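Side-chain contact in aminotransferase, class I (PDB 2O1B), which probably transfers amino groups between amino acids and 2-oxo acids with pyridoxal-5'-phosphate as cofactor, as aspartate transaminases do: residues G133-L138 with S176-K181. Numbering follows the deposited sequence.
Sequences GDYVLL and SQIIDK
Tyr135 sets its CG beside the backbone N and anti to the carbonyl carbon (chi1 -75°), Lys181 places its own CG in the same way, and the two side chains run alongside each other in the same direction. The lysine, extended beyond CG, lays its aliphatic part over one face of the phenol ring: CB makes a CH-pi contact 4.1 Å from the centroid of the Tyr135 ring and 13° off its normal, and farther out CD of Lys181 lies 3.9 Å from CZ of Tyr135. Ile178 comes instead to the ring edge, its CD1 meeting Tyr135 CE2 at 3.6 Å while the side chains cross at about a right angle. Helix 176-181 leads straight into strand 182-187, the parallel neighbour of strand 135-140 in the seven-stranded mixed sheet of the large PLP-binding domain, as in fold type I aminotransferases; the axes of helix 176-181 and strand 135-138 run at 112° to each other. Two residues along the strand, Leu137 CD2 adds a looser apolar touch to Ile178 CG2 at 4.2 Å, and Val158 of strand 156-161 packs on Tyr135, Leu137 and Ile178. A water donates to Lys181 O and, weakly, to Asp134 OD2, whose partner oxygen OD1 accepts a hydrogen bond from Asn131 N.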
loop_
_atom_site.group_PDB
_atom_site.type_symbol
_atom_site.label_atom_id
_atom_site.label_comp_id
_atom_site.label_asym_id
_atom_site.label_seq_id
_atom_site.Cartn_x
_atom_site.Cartn_y
_atom_site.Cartn_z
ATOM N N GLY A 133 -5.446 12.949 19.680
ATOM C CA GLY A 133 -6.439 13.844 20.268
ATOM C C GLY A 133 -6.889 14.994 19.382
ATOM O O GLY A 133 -7.782 15.757 19.758
ATOM N N ASP A 134 -6.269 15.140 18.211
ATOM C CA ASP A 134 -6.680 16.164 17.254
ATOM C C ASP A 134 -8.035 15.808 16.667
ATOM O O ASP A 134 -8.289 14.652 16.351
ATOM C CB ASP A 134 -5.651 16.303 16.116
ATOM C CG ASP A 134 -4.439 17.149 16.509
ATOM O OD1 ASP A 134 -3.566 17.335 15.637
ATOM O OD2 ASP A 134 -4.351 17.632 17.667
ATOM N N TYR A 135 -8.895 16.810 16.505
ATOM C CA TYR A 135 -10.213 16.606 15.908
ATOM C C TYR A 135 -10.137 16.616 14.399
ATOM O O TYR A 135 -9.399 17.406 13.815
ATOM C CB TYR A 135 -11.167 17.701 16.354
ATOM C CG TYR A 135 -11.654 17.566 17.766
ATOM C CD1 TYR A 135 -10.814 17.119 18.784
ATOM C CD2 TYR A 135 -12.954 17.916 18.096
ATOM C CE1 TYR A 135 -11.274 17.018 20.109
ATOM C CE2 TYR A 135 -13.419 17.824 19.402
ATOM C CZ TYR A 135 -12.581 17.372 20.397
ATOM O OH TYR A 135 -13.064 17.274 21.681
ATOM N N VAL A 136 -10.894 15.714 13.774
ATOM C CA VAL A 136 -11.000 15.662 12.322
ATOM C C VAL A 136 -12.487 15.676 11.960
ATOM O O VAL A 136 -13.264 14.843 12.458
ATOM C CB VAL A 136 -10.314 14.399 11.733
ATOM C CG1 VAL A 136 -10.455 14.367 10.227
ATOM C CG2 VAL A 136 -8.833 14.344 12.135
ATOM N N LEU A 137 -12.873 16.624 11.104
ATOM C CA LEU A 137 -14.257 16.733 10.630
ATOM C C LEU A 137 -14.492 15.841 9.421
ATOM O O LEU A 137 -13.753 15.922 8.449
ATOM C CB LEU A 137 -14.603 18.183 10.295
ATOM C CG LEU A 137 -14.833 19.044 11.536
ATOM C CD1 LEU A 137 -14.853 20.513 11.176
ATOM C CD2 LEU A 137 -16.153 18.642 12.182
ATOM N N LEU A 138 -15.529 15.001 9.516
ATOM C CA LEU A 138 -15.891 14.028 8.489
ATOM C C LEU A 138 -17.316 14.261 7.947
ATOM O O LEU A 138 -18.267 14.324 8.727
ATOM C CB LEU A 138 -15.789 12.613 9.086
ATOM C CG LEU A 138 -14.512 11.770 8.899
ATOM C CD1 LEU A 138 -13.220 12.547 8.662
ATOM C CD2 LEU A 138 -14.313 10.724 9.967
ATOM N N SER A 176 -18.351 26.253 17.844
ATOM C CA SER A 176 -17.145 27.082 17.858
ATOM C C SER A 176 -15.957 26.379 18.508
ATOM O O SER A 176 -14.819 26.554 18.073
ATOM C CB SER A 176 -17.412 28.440 18.521
ATOM O OG SER A 176 -17.821 28.300 19.873
ATOM N N GLN A 177 -16.236 25.576 19.534
ATOM C CA GLN A 177 -15.206 24.820 20.244
ATOM C C GLN A 177 -14.571 23.728 19.383
ATOM O O GLN A 177 -13.364 23.496 19.465
ATOM C CB GLN A 177 -15.767 24.218 21.536
ATOM C CG GLN A 177 -16.339 25.250 22.509
ATOM C CD GLN A 177 -16.380 24.750 23.947
ATOM O OE1 GLN A 177 -17.441 24.725 24.580
ATOM N NE2 GLN A 177 -15.221 24.342 24.469
ATOM N N ILE A 178 -15.388 23.068 18.562
ATOM C CA ILE A 178 -14.908 22.026 17.657
ATOM C C ILE A 178 -14.004 22.606 16.572
ATOM O O ILE A 178 -12.934 22.058 16.307
ATOM C CB ILE A 178 -16.072 21.219 16.984
ATOM C CG1 ILE A 178 -17.062 20.635 18.014
ATOM C CG2 ILE A 178 -15.524 20.135 16.072
ATOM C CD1 ILE A 178 -16.452 19.774 19.127
ATOM N N ILE A 179 -14.445 23.695 15.943
ATOM C CA ILE A 179 -13.675 24.360 14.882
ATOM C C ILE A 179 -12.267 24.698 15.365
ATOM O O ILE A 179 -11.289 24.458 14.663
ATOM C CB ILE A 179 -14.353 25.673 14.407
ATOM C CG1 ILE A 179 -15.764 25.409 13.885
ATOM C CG2 ILE A 179 -13.509 26.367 13.336
ATOM C CD1 ILE A 179 -16.659 26.660 13.870
ATOM N N ASP A 180 -12.185 25.256 16.571
ATOM C CA ASP A 180 -10.915 25.627 17.187
ATOM C C ASP A 180 -9.980 24.435 17.384
ATOM O O ASP A 180 -8.758 24.568 17.264
ATOM C CB ASP A 180 -11.165 26.333 18.524
ATOM C CG ASP A 180 -11.540 27.805 18.359
ATOM O OD1 ASP A 180 -11.949 28.224 17.249
ATOM O OD2 ASP A 180 -11.426 28.551 19.353
ATOM N N LYS A 181 -10.551 23.270 17.673
ATOM C CA LYS A 181 -9.742 22.082 17.942
ATOM C C LYS A 181 -9.470 21.250 16.692
ATOM O O LYS A 181 -8.673 20.305 16.740
ATOM C CB LYS A 181 -10.402 21.204 19.012
ATOM C CG LYS A 181 -10.390 21.780 20.411
ATOM C CD LYS A 181 -11.070 20.824 21.367
ATOM C CE LYS A 181 -11.407 21.505 22.691
ATOM N NZ LYS A 181 -12.251 20.617 23.537
HETATM O O HOH W 1 -7.177 19.324 18.517
#